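Side-chain contacts in esterase TesA (Pseudomonas aeruginosa, PDB 4JGG), which hydrolyses carboxylic esters, with highest activity towards Tween detergents and short-chain p-nitrophenyl esters, and shows weak thioesterase activity towards palmitoyl-coenzyme A: residues G42-L47 / Y58-A63; G129-P134 / R139-F144. All blocks are in the same frame, centred on the assembly; numbering follows the deposited sequence.

How the contacts relate
Both contacts belong to the same α/β/α domain of the GDSL family, on opposite sides of its centre, with their own centres about 26 Å apart. Contact 1 is partly buried and joins helix 43-53 to 59-62, an outermost strand of the parallel sheet. Contact 2 lies at the surface and folds the loop after strand 124-128 back against helix 138-155, so the two hold no element in common. Their chemistry follows their places: two valines and an asparagine amide pack helix onto edge strand in contact 1, whereas contact 2 uses aliphatic groups against backbone carbonyls and a tyrosine edge, with a water bridging loop and helix.

Contact 1 of 2, residues G42-L47 / Y58-A63; sequences GWVALL and YRVVNA
Val44 sits between two flat groups, the amide of Asn62 across the contact and the indole of its own neighbour Trp43. The Asn62 amide turns one face to the valine, with ND2 4.0 Å from Val44 CB and CG 4.1 Å from Val44 CG1. On its other side Val44 CG2 stands 3.7 Å above the Trp43 ring plane, over the outer part of the indole. The two planes are well off parallel. Ser32 ties both groups together, its OG bonded to Trp43 NE1 and its carbonyl O to Asn62 ND2.

The apolar part is one methyl against another: Val44 CG1 meets Val60 CG1 at 3.5 Å, a snug fit for two methyl carbons. Both methyls lie anti to their own backbone N (chi1 166° in Val44, -177° in Val60), which swings each into the gap between helix and strand. The same Val44 methyl also rests 4.0 Å from Asn62 CB, so it touches two strand residues that point the same way.

Strand 23-28, helix 43-53 and strand 59-62 form a beta-alpha-beta crossover, and this is where the helix lies on its second strand, Val44 also touching Val26 of the first. Further along the helix, Gln48 uses its amide to bond Val60 N and Tyr58 O.

No hydrogen bond joins the two segments. The valines supply close packing, while Asn62 spends its polarity on Ser32 and on Ser64 OG at OD1; those two bonds hold its amide in a fixed rotation, leaving a face for Val44.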
loop_
_atom_site.group_PDB
_atom_site.type_symbol
_atom_site.label_atom_id
_atom_site.label_comp_id
_atom_site.label_asym_id
_atom_site.label_seq_id
_atom_site.Cartn_x
_atom_site.Cartn_y
_atom_site.Cartn_z
ATOM N N GLY A 42 1.809 -13.196 -5.640
ATOM C CA GLY A 42 1.833 -12.001 -4.821
ATOM C C GLY A 42 0.463 -11.596 -4.334
ATOM O O GLY A 42 -0.568 -11.986 -4.900
ATOM N N TRP A 43 0.444 -10.794 -3.278
ATOM C CA TRP A 43 -0.806 -10.456 -2.619
ATOM C C TRP A 43 -1.845 -9.811 -3.552
ATOM O O TRP A 43 -3.037 -10.097 -3.452
ATOM C CB TRP A 43 -0.549 -9.636 -1.344
ATOM C CG TRP A 43 -0.523 -8.146 -1.503
ATOM C CD1 TRP A 43 0.577 -7.353 -1.602
ATOM C CD2 TRP A 43 -1.659 -7.274 -1.542
ATOM N NE1 TRP A 43 0.200 -6.029 -1.708
ATOM C CE2 TRP A 43 -1.168 -5.957 -1.680
ATOM C CE3 TRP A 43 -3.038 -7.476 -1.470
ATOM C CZ2 TRP A 43 -2.013 -4.849 -1.752
ATOM C CZ3 TRP A 43 -3.875 -6.378 -1.547
ATOM C CH2 TRP A 43 -3.363 -5.083 -1.694
ATOM N N VAL A 44 -1.406 -8.970 -4.480
ATOM C CA VAL A 44 -2.354 -8.315 -5.388
ATOM C C VAL A 44 -3.002 -9.332 -6.328
ATOM O O VAL A 44 -4.204 -9.287 -6.578
ATOM C CB VAL A 44 -1.688 -7.195 -6.216
ATOM C CG1 VAL A 44 -2.584 -6.797 -7.357
ATOM C CG2 VAL A 44 -1.377 -5.983 -5.339
ATOM N N ALA A 45 -2.188 -10.254 -6.825
ATOM C CA ALA A 45 -2.656 -11.391 -7.606
ATOM C C ALA A 45 -3.673 -12.207 -6.835
ATOM O O ALA A 45 -4.647 -12.703 -7.402
ATOM C CB ALA A 45 -1.482 -12.269 -7.998
ATOM N N LEU A 46 -3.442 -12.371 -5.533
ATOM C CA LEU A 46 -4.368 -13.122 -4.705
ATOM C C LEU A 46 -5.650 -12.324 -4.485
ATOM O O LEU A 46 -6.732 -12.900 -4.300
ATOM C CB LEU A 46 -3.736 -13.451 -3.345
ATOM C CG LEU A 46 -2.412 -14.215 -3.317
ATOM C CD1 LEU A 46 -2.038 -14.511 -1.865
ATOM C CD2 LEU A 46 -2.489 -15.485 -4.118
ATOM N N LEU A 47 -5.515 -10.998 -4.463
ATOM C CA LEU A 47 -6.662 -10.115 -4.338
ATOM C C LEU A 47 -7.584 -10.336 -5.531
ATOM O O LEU A 47 -8.800 -10.501 -5.377
ATOM C CB LEU A 47 -6.214 -8.647 -4.279
ATOM C CG LEU A 47 -7.333 -7.597 -4.336
ATOM C CD1 LEU A 47 -8.362 -7.839 -3.243
ATOM C CD2 LEU A 47 -6.799 -6.159 -4.259
ATOM N N TYR A 58 -14.365 -6.725 -10.432
ATOM C CA TYR A 58 -13.345 -5.690 -10.435
ATOM C C TYR A 58 -12.171 -6.082 -11.315
ATOM O O TYR A 58 -11.778 -7.250 -11.361
ATOM C CB TYR A 58 -12.881 -5.377 -9.004
ATOM C CG TYR A 58 -13.875 -4.500 -8.291
ATOM C CD1 TYR A 58 -14.949 -5.052 -7.618
ATOM C CD2 TYR A 58 -13.770 -3.116 -8.344
ATOM C CE1 TYR A 58 -15.882 -4.256 -6.996
ATOM C CE2 TYR A 58 -14.697 -2.309 -7.722
ATOM C CZ TYR A 58 -15.752 -2.889 -7.047
ATOM O OH TYR A 58 -16.686 -2.095 -6.426
ATOM N N ARG A 59 -11.647 -5.102 -12.043
ATOM C CA ARG A 59 -10.369 -5.258 -12.724
ATOM C C ARG A 59 -9.267 -4.717 -11.809
ATOM O O ARG A 59 -9.292 -3.550 -11.409
ATOM C CB ARG A 59 -10.364 -4.523 -14.068
ATOM C CG ARG A 59 -8.992 -4.485 -14.738
ATOM C CD ARG A 59 -9.019 -3.651 -16.004
ATOM N NE ARG A 59 -10.034 -4.131 -16.936
ATOM C CZ ARG A 59 -10.339 -3.533 -18.084
ATOM N NH1 ARG A 59 -9.701 -2.427 -18.450
ATOM N NH2 ARG A 59 -11.275 -4.041 -18.867
ATOM N N VAL A 60 -8.326 -5.582 -11.453
ATOM C CA VAL A 60 -7.194 -5.191 -10.621
ATOM C C VAL A 60 -6.023 -4.757 -11.500
ATOM O O VAL A 60 -5.483 -5.544 -12.287
ATOM C CB VAL A 60 -6.736 -6.342 -9.711
ATOM C CG1 VAL A 60 -5.587 -5.883 -8.805
ATOM C CG2 VAL A 60 -7.909 -6.853 -8.859
ATOM N N VAL A 61 -5.646 -3.494 -11.381
ATOM C CA VAL A 61 -4.506 -2.980 -12.120
ATOM C C VAL A 61 -3.396 -2.683 -11.114
ATOM O O VAL A 61 -3.512 -1.760 -10.309
ATOM C CB VAL A 61 -4.865 -1.701 -12.902
ATOM C CG1 VAL A 61 -3.638 -1.139 -13.601
ATOM C CG2 VAL A 61 -5.983 -1.985 -13.904
ATOM N N ASN A 62 -2.351 -3.504 -11.137
ATOM C CA ASN A 62 -1.211 -3.312 -10.247
ATOM C C ASN A 62 -0.232 -2.362 -10.900
ATOM O O ASN A 62 0.296 -2.660 -11.971
ATOM C CB ASN A 62 -0.513 -4.645 -9.960
ATOM C CG ASN A 62 0.469 -4.547 -8.795
ATOM O OD1 ASN A 62 0.568 -3.505 -8.149
ATOM N ND2 ASN A 62 1.188 -5.630 -8.522
ATOM N N ALA A 63 -0.006 -1.212 -10.277
ATOM C CA ALA A 63 0.947 -0.248 -10.802
ATOM C C ALA A 63 2.108 -0.066 -9.827
ATOM O O ALA A 63 2.645 1.034 -9.680
ATOM C CB ALA A 63 0.260 1.078 -11.080
#

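Contact 2 of 2, residues G129-P134 / R139-F144; sequences GIQLPP and RYIEAF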
loop_
_atom_site.group_PDB
_atom_site.type_symbol
_atom_site.label_atom_id
_atom_site.label_comp_id
_atom_site.label_asym_id
_atom_site.label_seq_id
_atom_site.Cartn_x
_atom_site.Cartn_y
_atom_site.Cartn_z
ATOM N N GLY A 129 -0.649 1.373 5.584
ATOM C CA GLY A 129 0.387 1.928 6.437
ATOM C C GLY A 129 1.405 0.863 6.769
ATOM O O GLY A 129 1.058 -0.306 6.913
ATOM N N ILE A 130 2.664 1.259 6.900
ATOM C CA ILE A 130 3.721 0.296 7.165
ATOM C C ILE A 130 4.570 0.716 8.367
ATOM O O ILE A 130 4.828 1.897 8.566
ATOM C CB ILE A 130 4.600 0.096 5.911
ATOM C CG1 ILE A 130 3.774 -0.576 4.803
ATOM C CG2 ILE A 130 5.838 -0.714 6.237
ATOM C CD1 ILE A 130 4.606 -1.098 3.660
ATOM N N GLN A 131 4.948 -0.255 9.194
ATOM C CA GLN A 131 5.841 -0.001 10.315
ATOM C C GLN A 131 7.213 -0.595 10.039
ATOM O O GLN A 131 7.348 -1.781 9.730
ATOM C CB GLN A 131 5.277 -0.557 11.620
ATOM C CG GLN A 131 4.143 0.272 12.167
ATOM C CD GLN A 131 2.866 0.055 11.389
ATOM O OE1 GLN A 131 2.579 -1.067 10.968
ATOM N NE2 GLN A 131 2.097 1.123 11.179
ATOM N N LEU A 132 8.229 0.251 10.123
ATOM C CA LEU A 132 9.596 -0.187 9.924
ATOM C C LEU A 132 9.952 -1.220 10.997
ATOM O O LEU A 132 9.248 -1.339 11.998
ATOM C CB LEU A 132 10.539 1.023 9.965
ATOM C CG LEU A 132 10.510 1.867 8.686
ATOM C CD1 LEU A 132 11.351 3.133 8.828
ATOM C CD2 LEU A 132 10.997 1.026 7.525
ATOM N N PRO A 133 11.034 -1.986 10.775
ATOM C CA PRO A 133 11.410 -3.043 11.722
ATOM C C PRO A 133 11.787 -2.458 13.087
ATOM O O PRO A 133 12.256 -1.323 13.163
ATOM C CB PRO A 133 12.632 -3.701 11.060
ATOM C CG PRO A 133 12.555 -3.308 9.607
ATOM C CD PRO A 133 11.929 -1.943 9.604
ATOM N N PRO A 134 11.573 -3.234 14.159
ATOM C CA PRO A 134 11.790 -2.819 15.547
ATOM C C PRO A 134 13.145 -2.158 15.806
ATOM O O PRO A 134 13.213 -1.237 16.624
ATOM C CB PRO A 134 11.702 -4.144 16.311
ATOM C CG PRO A 134 10.761 -4.946 15.522
ATOM C CD PRO A 134 11.075 -4.617 14.080
ATOM N N ARG A 139 10.462 5.637 18.396
ATOM C CA ARG A 139 10.327 7.035 18.013
ATOM C C ARG A 139 10.448 7.228 16.495
ATOM O O ARG A 139 9.705 8.007 15.905
ATOM C CB ARG A 139 11.333 7.919 18.755
ATOM C CG ARG A 139 11.412 9.329 18.182
ATOM C CD ARG A 139 12.280 10.258 19.018
ATOM N NE ARG A 139 11.567 10.762 20.191
ATOM C CZ ARG A 139 10.786 11.840 20.187
ATOM N NH1 ARG A 139 10.611 12.536 19.071
ATOM N NH2 ARG A 139 10.177 12.222 21.303
ATOM N N TYR A 140 11.376 6.511 15.867
ATOM C CA TYR A 140 11.589 6.633 14.428
ATOM C C TYR A 140 10.412 5.977 13.731
ATOM O O TYR A 140 9.740 6.585 12.899
ATOM C CB TYR A 140 12.895 5.943 14.018
ATOM C CG TYR A 140 13.328 6.196 12.591
ATOM C CD1 TYR A 140 14.290 7.160 12.295
ATOM C CD2 TYR A 140 12.793 5.456 11.542
ATOM C CE1 TYR A 140 14.691 7.393 10.980
ATOM C CE2 TYR A 140 13.191 5.677 10.236
ATOM C CZ TYR A 140 14.131 6.642 9.957
ATOM O OH TYR A 140 14.521 6.849 8.649
ATOM N N ILE A 141 10.175 4.726 14.098
ATOM C CA ILE A 141 9.051 3.965 13.591
ATOM C C ILE A 141 7.772 4.780 13.630
ATOM O O ILE A 141 7.073 4.869 12.626
ATOM C CB ILE A 141 8.863 2.668 14.389
ATOM C CG1 ILE A 141 10.074 1.751 14.174
ATOM C CG2 ILE A 141 7.567 1.975 13.985
ATOM C CD1 ILE A 141 10.243 0.672 15.234
ATOM N N GLU A 142 7.471 5.374 14.785
ATOM C CA GLU A 142 6.220 6.109 14.961
ATOM C C GLU A 142 6.183 7.396 14.144
ATOM O O GLU A 142 5.124 7.807 13.681
ATOM C CB GLU A 142 5.978 6.429 16.433
ATOM N N ALA A 143 7.340 8.031 13.973
ATOM C CA ALA A 143 7.411 9.299 13.250
ATOM C C ALA A 143 6.792 9.171 11.863
ATOM O O ALA A 143 6.109 10.079 11.389
ATOM C CB ALA A 143 8.844 9.777 13.150
ATOM N N PHE A 144 7.046 8.036 11.217
ATOM C CA PHE A 144 6.486 7.751 9.903
ATOM C C PHE A 144 5.120 7.094 10.025
ATOM O O PHE A 144 4.172 7.434 9.306
ATOM C CB PHE A 144 7.457 6.870 9.104
ATOM C CG PHE A 144 8.738 7.580 8.728
ATOM C CD1 PHE A 144 8.786 8.409 7.623
ATOM C CD2 PHE A 144 9.887 7.425 9.492
ATOM C CE1 PHE A 144 9.965 9.080 7.275
ATOM C CE2 PHE A 144 11.056 8.085 9.158
ATOM C CZ PHE A 144 11.100 8.909 8.044
HETATM O O HOH W 1 7.491 2.855 10.682
#
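Leu132 and Ile141 bring the two backbones closest, with their CA atoms 5.6 Å apart. Residues 131-133 are extended, Leu132 at phi -62° and psi 163°, and run beside the early turns of helix 138-155. No direct hydrogen bond links the backbones; instead a water accepts from Leu132 N at 2.8 Å and donates to Ile141 O at 2.8 Å. Pro133 lies about 8 Å, between side chains, from Asp177, an active-site residue by similarity, so the contact packs a loop near the probable catalytic site.

Ile141 covers most of the contact from the helix side. Its CG1 branch is anti to the carbonyl carbon (chi1 -65°) and carries CD1 to 3.5 Å from Pro133 O and 3.8 Å from Pro134 O, while its other methyl, CG2, lies 4.2 Å from Gln131 CB. Leu132 CD1 approaches the Tyr140 ring edge-on, in the ring plane, 3.4 Å from CE2. The ring's hydroxyl bonds to Gly98 O, which pins the ring at its far end, and Gln131 NE2 goes to Ser145 OG and Pro161 O.

Across this surface contact, then, loop and helix are held by van der Waals packing, which needs no fixed hydrogen-bond partner, and by one water that serves both Leu132 N and Ile141 O.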